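Local coordinates for protein thiol-activated cytolysin (Desulfobulbus propionicus, PDB 6NAL) that probably forms pores in target membranes, as a Gram-negative bacterial member of the cholesterol-dependent cytolysin family of toxins, at residues Arg97-Val102 / Asp109-Val114; Val93-Val98 / Ala209-Glu214. All blocks are in the same frame, centred on the assembly; numbering follows the deposited sequence.

Contact 1: residues Arg97-Val102 / Asp109-Val114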
loop_
_atom_site.group_PDB
_atom_site.type_symbol
_atom_site.label_atom_id
_atom_site.label_comp_id
_atom_site.label_asym_id
_atom_site.label_seq_id
_atom_site.Cartn_x
_atom_site.Cartn_y
_atom_site.Cartn_z
ATOM N N ARG A 97 57.981 -17.025 5.995
ATOM C CA ARG A 97 57.094 -17.707 6.932
ATOM C C ARG A 97 56.071 -16.753 7.537
ATOM O O ARG A 97 56.337 -15.568 7.748
ATOM C CB ARG A 97 57.897 -18.379 8.057
ATOM C CG ARG A 97 58.951 -19.430 7.604
ATOM C CD ARG A 97 59.324 -20.480 8.692
ATOM N NE ARG A 97 59.412 -19.965 10.068
ATOM C CZ ARG A 97 60.236 -18.992 10.484
ATOM N NH1 ARG A 97 61.074 -18.396 9.632
ATOM N NH2 ARG A 97 60.224 -18.609 11.765
ATOM N N VAL A 98 54.900 -17.300 7.848
ATOM C CA VAL A 98 53.779 -16.542 8.393
ATOM C C VAL A 98 53.107 -17.361 9.481
ATOM O O VAL A 98 53.007 -18.588 9.381
ATOM C CB VAL A 98 52.743 -16.195 7.302
ATOM C CG1 VAL A 98 51.407 -15.789 7.931
ATOM C CG2 VAL A 98 53.236 -15.107 6.419
ATOM N N ASN A 99 52.600 -16.678 10.504
ATOM C CA ASN A 99 51.865 -17.365 11.559
ATOM C C ASN A 99 50.426 -17.618 11.127
ATOM O O ASN A 99 49.686 -16.682 10.802
ATOM C CB ASN A 99 51.895 -16.576 12.860
ATOM C CG ASN A 99 53.027 -17.013 13.767
ATOM O OD1 ASN A 99 54.141 -16.511 13.652
ATOM N ND2 ASN A 99 52.754 -17.970 14.660
ATOM N N ILE A 100 50.051 -18.893 11.116
ATOM C CA ILE A 100 48.731 -19.369 10.743
ATOM C C ILE A 100 48.081 -19.876 12.018
ATOM O O ILE A 100 48.705 -20.626 12.775
ATOM C CB ILE A 100 48.827 -20.490 9.699
ATOM C CG1 ILE A 100 49.534 -19.989 8.433
ATOM C CG2 ILE A 100 47.454 -21.063 9.385
ATOM C CD1 ILE A 100 48.726 -19.024 7.628
ATOM N N THR A 101 46.856 -19.444 12.285
ATOM C CA THR A 101 46.171 -19.793 13.527
ATOM C C THR A 101 44.823 -20.417 13.193
ATOM O O THR A 101 44.051 -19.854 12.418
ATOM C CB THR A 101 45.989 -18.546 14.405
ATOM O OG1 THR A 101 47.284 -18.022 14.741
ATOM C CG2 THR A 101 45.175 -18.846 15.648
ATOM N N VAL A 102 44.588 -21.608 13.726
ATOM C CA VAL A 102 43.329 -22.316 13.584
ATOM C C VAL A 102 42.508 -22.033 14.821
ATOM O O VAL A 102 42.957 -22.309 15.928
ATOM C CB VAL A 102 43.534 -23.830 13.451
ATOM C CG1 VAL A 102 42.223 -24.505 13.290
ATOM C CG2 VAL A 102 44.481 -24.125 12.323
ATOM N N ASP A 109 43.380 -21.633 20.766
ATOM C CA ASP A 109 43.869 -21.430 19.401
ATOM C C ASP A 109 45.298 -21.946 19.243
ATOM O O ASP A 109 46.217 -21.475 19.925
ATOM C CB ASP A 109 43.817 -19.940 19.036
ATOM C CG ASP A 109 42.403 -19.439 18.739
ATOM O OD1 ASP A 109 41.406 -20.060 19.216
ATOM O OD2 ASP A 109 42.307 -18.399 18.037
ATOM N N ILE A 110 45.480 -22.894 18.317
ATOM C CA ILE A 110 46.787 -23.471 18.004
ATOM C C ILE A 110 47.300 -22.773 16.749
ATOM O O ILE A 110 46.552 -22.611 15.772
ATOM C CB ILE A 110 46.697 -25.000 17.791
ATOM C CG1 ILE A 110 46.323 -25.736 19.086
ATOM C CG2 ILE A 110 48.013 -25.530 17.278
ATOM C CD1 ILE A 110 46.101 -27.230 18.947
ATOM N N SER A 111 48.563 -22.357 16.760
ATOM C CA SER A 111 49.149 -21.769 15.570
ATOM C C SER A 111 50.427 -22.498 15.125
ATOM O O SER A 111 51.001 -23.350 15.809
ATOM C CB SER A 111 49.384 -20.248 15.758
ATOM O OG SER A 111 50.345 -19.912 16.735
ATOM N N PHE A 112 50.821 -22.196 13.904
ATOM C CA PHE A 112 51.949 -22.833 13.270
ATOM C C PHE A 112 52.471 -21.838 12.252
ATOM O O PHE A 112 51.732 -20.979 11.759
ATOM C CB PHE A 112 51.557 -24.187 12.684
ATOM C CG PHE A 112 50.691 -24.110 11.516
ATOM C CD1 PHE A 112 49.330 -24.272 11.651
ATOM C CD2 PHE A 112 51.226 -23.893 10.269
ATOM C CE1 PHE A 112 48.501 -24.208 10.559
ATOM C CE2 PHE A 112 50.400 -23.818 9.148
ATOM C CZ PHE A 112 49.042 -23.975 9.292
ATOM N N LYS A 113 53.777 -21.880 12.050
ATOM C CA LYS A 113 54.484 -20.929 11.213
ATOM C C LYS A 113 54.978 -21.716 10.016
ATOM O O LYS A 113 55.636 -22.734 10.185
ATOM C CB LYS A 113 55.634 -20.276 11.978
ATOM C CG LYS A 113 55.947 -18.838 11.588
ATOM C CD LYS A 113 57.220 -18.388 12.292
ATOM C CE LYS A 113 57.015 -17.106 13.103
ATOM N NZ LYS A 113 56.542 -15.951 12.261
ATOM N N VAL A 114 54.642 -21.278 8.813
ATOM C CA VAL A 114 55.139 -21.907 7.597
ATOM C C VAL A 114 55.110 -20.882 6.471
ATOM O O VAL A 114 54.478 -19.817 6.571
ATOM C CB VAL A 114 54.324 -23.159 7.205
ATOM C CG1 VAL A 114 52.888 -22.801 6.945
ATOM C CG2 VAL A 114 54.945 -23.811 5.973
#

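Contact 2: residues Val93-Val98 / Ala209-Glu214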
loop_
_atom_site.group_PDB
_atom_site.type_symbol
_atom_site.label_atom_id
_atom_site.label_comp_id
_atom_site.label_asym_id
_atom_site.label_seq_id
_atom_site.Cartn_x
_atom_site.Cartn_y
_atom_site.Cartn_z
ATOM N N VAL A 93 54.524 -15.329 -6.174
ATOM C CA VAL A 93 55.929 -15.081 -5.868
ATOM C C VAL A 93 56.338 -15.936 -4.672
ATOM O O VAL A 93 55.510 -16.552 -3.997
ATOM C CB VAL A 93 56.221 -13.588 -5.596
ATOM C CG1 VAL A 93 56.120 -12.782 -6.883
ATOM C CG2 VAL A 93 55.283 -13.012 -4.565
ATOM N N ASP A 94 57.634 -15.974 -4.414
ATOM C CA ASP A 94 58.147 -16.780 -3.315
ATOM C C ASP A 94 57.980 -16.013 -2.019
ATOM O O ASP A 94 58.204 -14.798 -1.968
ATOM C CB ASP A 94 59.616 -17.123 -3.558
ATOM C CG ASP A 94 59.806 -17.970 -4.802
ATOM O OD1 ASP A 94 59.009 -18.924 -4.965
ATOM O OD2 ASP A 94 60.728 -17.691 -5.609
ATOM N N LYS A 95 57.623 -16.728 -0.966
ATOM C CA LYS A 95 57.305 -16.072 0.288
ATOM C C LYS A 95 58.103 -16.641 1.453
ATOM O O LYS A 95 58.661 -17.734 1.381
ATOM C CB LYS A 95 55.804 -16.188 0.573
ATOM C CG LYS A 95 54.917 -15.445 -0.430
ATOM C CD LYS A 95 53.460 -15.704 -0.173
ATOM C CE LYS A 95 52.918 -16.800 -1.058
ATOM N NZ LYS A 95 51.445 -16.858 -0.828
ATOM N N ASP A 96 58.175 -15.852 2.519
ATOM C CA ASP A 96 58.734 -16.276 3.792
ATOM C C ASP A 96 57.612 -16.698 4.746
ATOM O O ASP A 96 56.431 -16.686 4.378
ATOM C CB ASP A 96 59.585 -15.158 4.401
ATOM C CG ASP A 96 60.753 -15.693 5.273
ATOM O OD1 ASP A 96 60.878 -16.929 5.488
ATOM O OD2 ASP A 96 61.548 -14.859 5.761
ATOM N N ARG A 97 57.981 -17.025 5.995
ATOM C CA ARG A 97 57.094 -17.707 6.932
ATOM C C ARG A 97 56.071 -16.753 7.537
ATOM O O ARG A 97 56.337 -15.568 7.748
ATOM C CB ARG A 97 57.897 -18.379 8.057
ATOM C CG ARG A 97 58.951 -19.430 7.604
ATOM C CD ARG A 97 59.324 -20.480 8.692
ATOM N NE ARG A 97 59.412 -19.965 10.068
ATOM C CZ ARG A 97 60.236 -18.992 10.484
ATOM N NH1 ARG A 97 61.074 -18.396 9.632
ATOM N NH2 ARG A 97 60.224 -18.609 11.765
ATOM N N VAL A 98 54.900 -17.300 7.848
ATOM C CA VAL A 98 53.779 -16.542 8.393
ATOM C C VAL A 98 53.107 -17.361 9.481
ATOM O O VAL A 98 53.007 -18.588 9.381
ATOM C CB VAL A 98 52.743 -16.195 7.302
ATOM C CG1 VAL A 98 51.407 -15.789 7.931
ATOM C CG2 VAL A 98 53.236 -15.107 6.419
ATOM N N ALA A 209 56.934 -6.161 3.665
ATOM C CA ALA A 209 57.873 -6.881 2.809
ATOM C C ALA A 209 58.305 -8.203 3.424
ATOM O O ALA A 209 58.686 -9.133 2.694
ATOM C CB ALA A 209 59.099 -6.012 2.528
ATOM N N ASP A 210 58.230 -8.322 4.748
ATOM C CA ASP A 210 58.600 -9.575 5.421
ATOM C C ASP A 210 57.823 -10.805 4.934
ATOM O O ASP A 210 58.240 -11.936 5.205
ATOM C CB ASP A 210 58.400 -9.479 6.949
ATOM C CG ASP A 210 59.233 -8.360 7.609
ATOM O OD1 ASP A 210 59.833 -7.512 6.889
ATOM O OD2 ASP A 210 59.276 -8.334 8.865
ATOM N N ILE A 211 56.685 -10.624 4.262
ATOM C CA ILE A 211 55.982 -11.756 3.667
ATOM C C ILE A 211 56.746 -12.357 2.500
ATOM O O ILE A 211 56.522 -13.534 2.164
ATOM C CB ILE A 211 54.576 -11.330 3.209
ATOM C CG1 ILE A 211 53.741 -12.525 2.768
ATOM C CG2 ILE A 211 54.629 -10.313 2.038
ATOM C CD1 ILE A 211 52.990 -13.185 3.877
ATOM N N PHE A 212 57.641 -11.597 1.869
ATOM C CA PHE A 212 58.344 -12.126 0.713
ATOM C C PHE A 212 59.676 -12.778 1.101
ATOM O O PHE A 212 60.332 -12.402 2.076
ATOM C CB PHE A 212 58.543 -11.008 -0.300
ATOM C CG PHE A 212 57.251 -10.377 -0.749
ATOM C CD1 PHE A 212 56.367 -11.081 -1.542
ATOM C CD2 PHE A 212 56.916 -9.087 -0.350
ATOM C CE1 PHE A 212 55.169 -10.496 -1.967
ATOM C CE2 PHE A 212 55.722 -8.483 -0.757
ATOM C CZ PHE A 212 54.853 -9.180 -1.586
ATOM N N ALA A 213 60.038 -13.811 0.355
ATOM C CA ALA A 213 61.401 -14.339 0.444
ATOM C C ALA A 213 62.423 -13.261 0.079
ATOM O O ALA A 213 62.154 -12.340 -0.714
ATOM C CB ALA A 213 61.564 -15.549 -0.481
ATOM N N GLU A 214 63.622 -13.405 0.648
ATOM C CA GLU A 214 64.674 -12.412 0.439
ATOM C C GLU A 214 65.047 -12.265 -1.026
ATOM O O GLU A 214 65.483 -11.184 -1.438
ATOM C CB GLU A 214 65.909 -12.786 1.248
ATOM C CG GLU A 214 65.894 -12.264 2.684
ATOM C CD GLU A 214 67.182 -12.566 3.432
ATOM O OE1 GLU A 214 67.316 -13.710 3.930
ATOM O OE2 GLU A 214 68.051 -11.661 3.518
#

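Contact 1: residues Arg97-Val102 / Asp109-Val114
Strand 98-102 runs antiparallel to strand 110-114, their axes 4.6 Å apart at the closest point, with hydrogen-bonded pairs Val98-Val114, Ile100-Phe112 and Val102-Ile110 alternating with the non-hydrogen-bonded pairs Asn99-Lys113 and Thr101-Ser111. The middle pair is gripped from both sides: Ile100 N gives the straightest bond to Phe112 O (2.8 Å, 170°), nearly along the C=O axis, and Phe112 N returns one to Ile100 O at 2.9 Å. At Val98-Val114 both donors instead sit above the carbonyl planes. This is a beta hairpin at the end of the molecule far from the C-terminal beta sandwich; residues 98-103 also pair with strand 187-202, and Ile128 of helix 118-133 touches Val102, Ile110 and Phe112 on the apolar face. There Phe112 takes the crowded first torsion (chi1 70°), which brings its ring over the neighbouring strand. Ile100 lies alongside and lays CB over one ring face, a CH-pi contact 3.8 Å from the centroid, while its CG2 packs tightly on Phe112 CZ at 3.3 Å. Val102 CG2 and Val114 CG1 lie at the ring's edge. On the polar face Lys113 bends at chi3 and chi4, so that NZ makes a weak hydrogen bond to Asn99 OD1 (2.8 Å). Arg97 crosses the lysine chain at about a right angle, its NH2 meeting Lys113 CD at 3.1 Å and staying 4.6 Å from the like-charged Lys113 NZ.

Contact 2: residues Val93-Val98 / Ala209-Glu214
An isolated beta bridge, Lys95 with Phe212, ties the loop leading into strand 98-103 to the exit of a short 3-10 turn that lies between strand 187-202 and helix 218-224. Both segments belong to the thiol-activated cytolysin family region, near the N-terminal helix 2-12 and strand 76-78. Two backbone bonds flank the paired residues: Ala213 N to Asp94 O (3.1 Å, 165°) and Asp96 N to Ile211 O (2.9 Å, 157°). Both are fairly straight at the hydrogen, but each donor stands well above the plane of the carbonyl it uses. The 3-10 turn is itself held by Phe212 N on Ala209 O at 2.8 Å, which sets Ile211 O facing the loop. That oxygen also meets the aliphatic start of Lys95, CB lying 3.2 Å from Ile211 O. The lysine chain bends at chi3, and NZ bonds Pro116 O. Asp96 sends OD2 into a salt bridge with Arg4 NH2 of helix 2-12; the same NH2 bonds Phe212 O, so one guanidinium binds both segments. The apolar side is built round the ring of Phe212. Ile211 CG2 sits over the centre of one face of that ring, 3.4 Å above its plane, and Leu76 of strand 76-78 touches both Ile211 and Phe212. From the other segment, Asp94 O and Val93 approach the ring at its edge; Val93 carries CG2 in the crowded position between its backbone N and carbonyl carbon, and this methyl lies 3.6 Å from Phe212 CE1.

From the N terminus, the chain passes through the loop 93-97, whose contact 2 partner comes more than a hundred residues later, and goes straight into strand 98-103. Contact 1 closes first, after the short turn between residues 102 and 109, as a local hairpin. Contact 2 closes only after helix 118-133, further helices and strand 187-202; the hairpin begins in contact 2's first segment and lies within the span from 93 to 214, and the two do not cross. Arg97 and Val98 lie in segments of both, Arg97 touching its partner only in contact 1. Together the contacts join the hairpin end of the large antiparallel sheet to the loop beside helix 2-12.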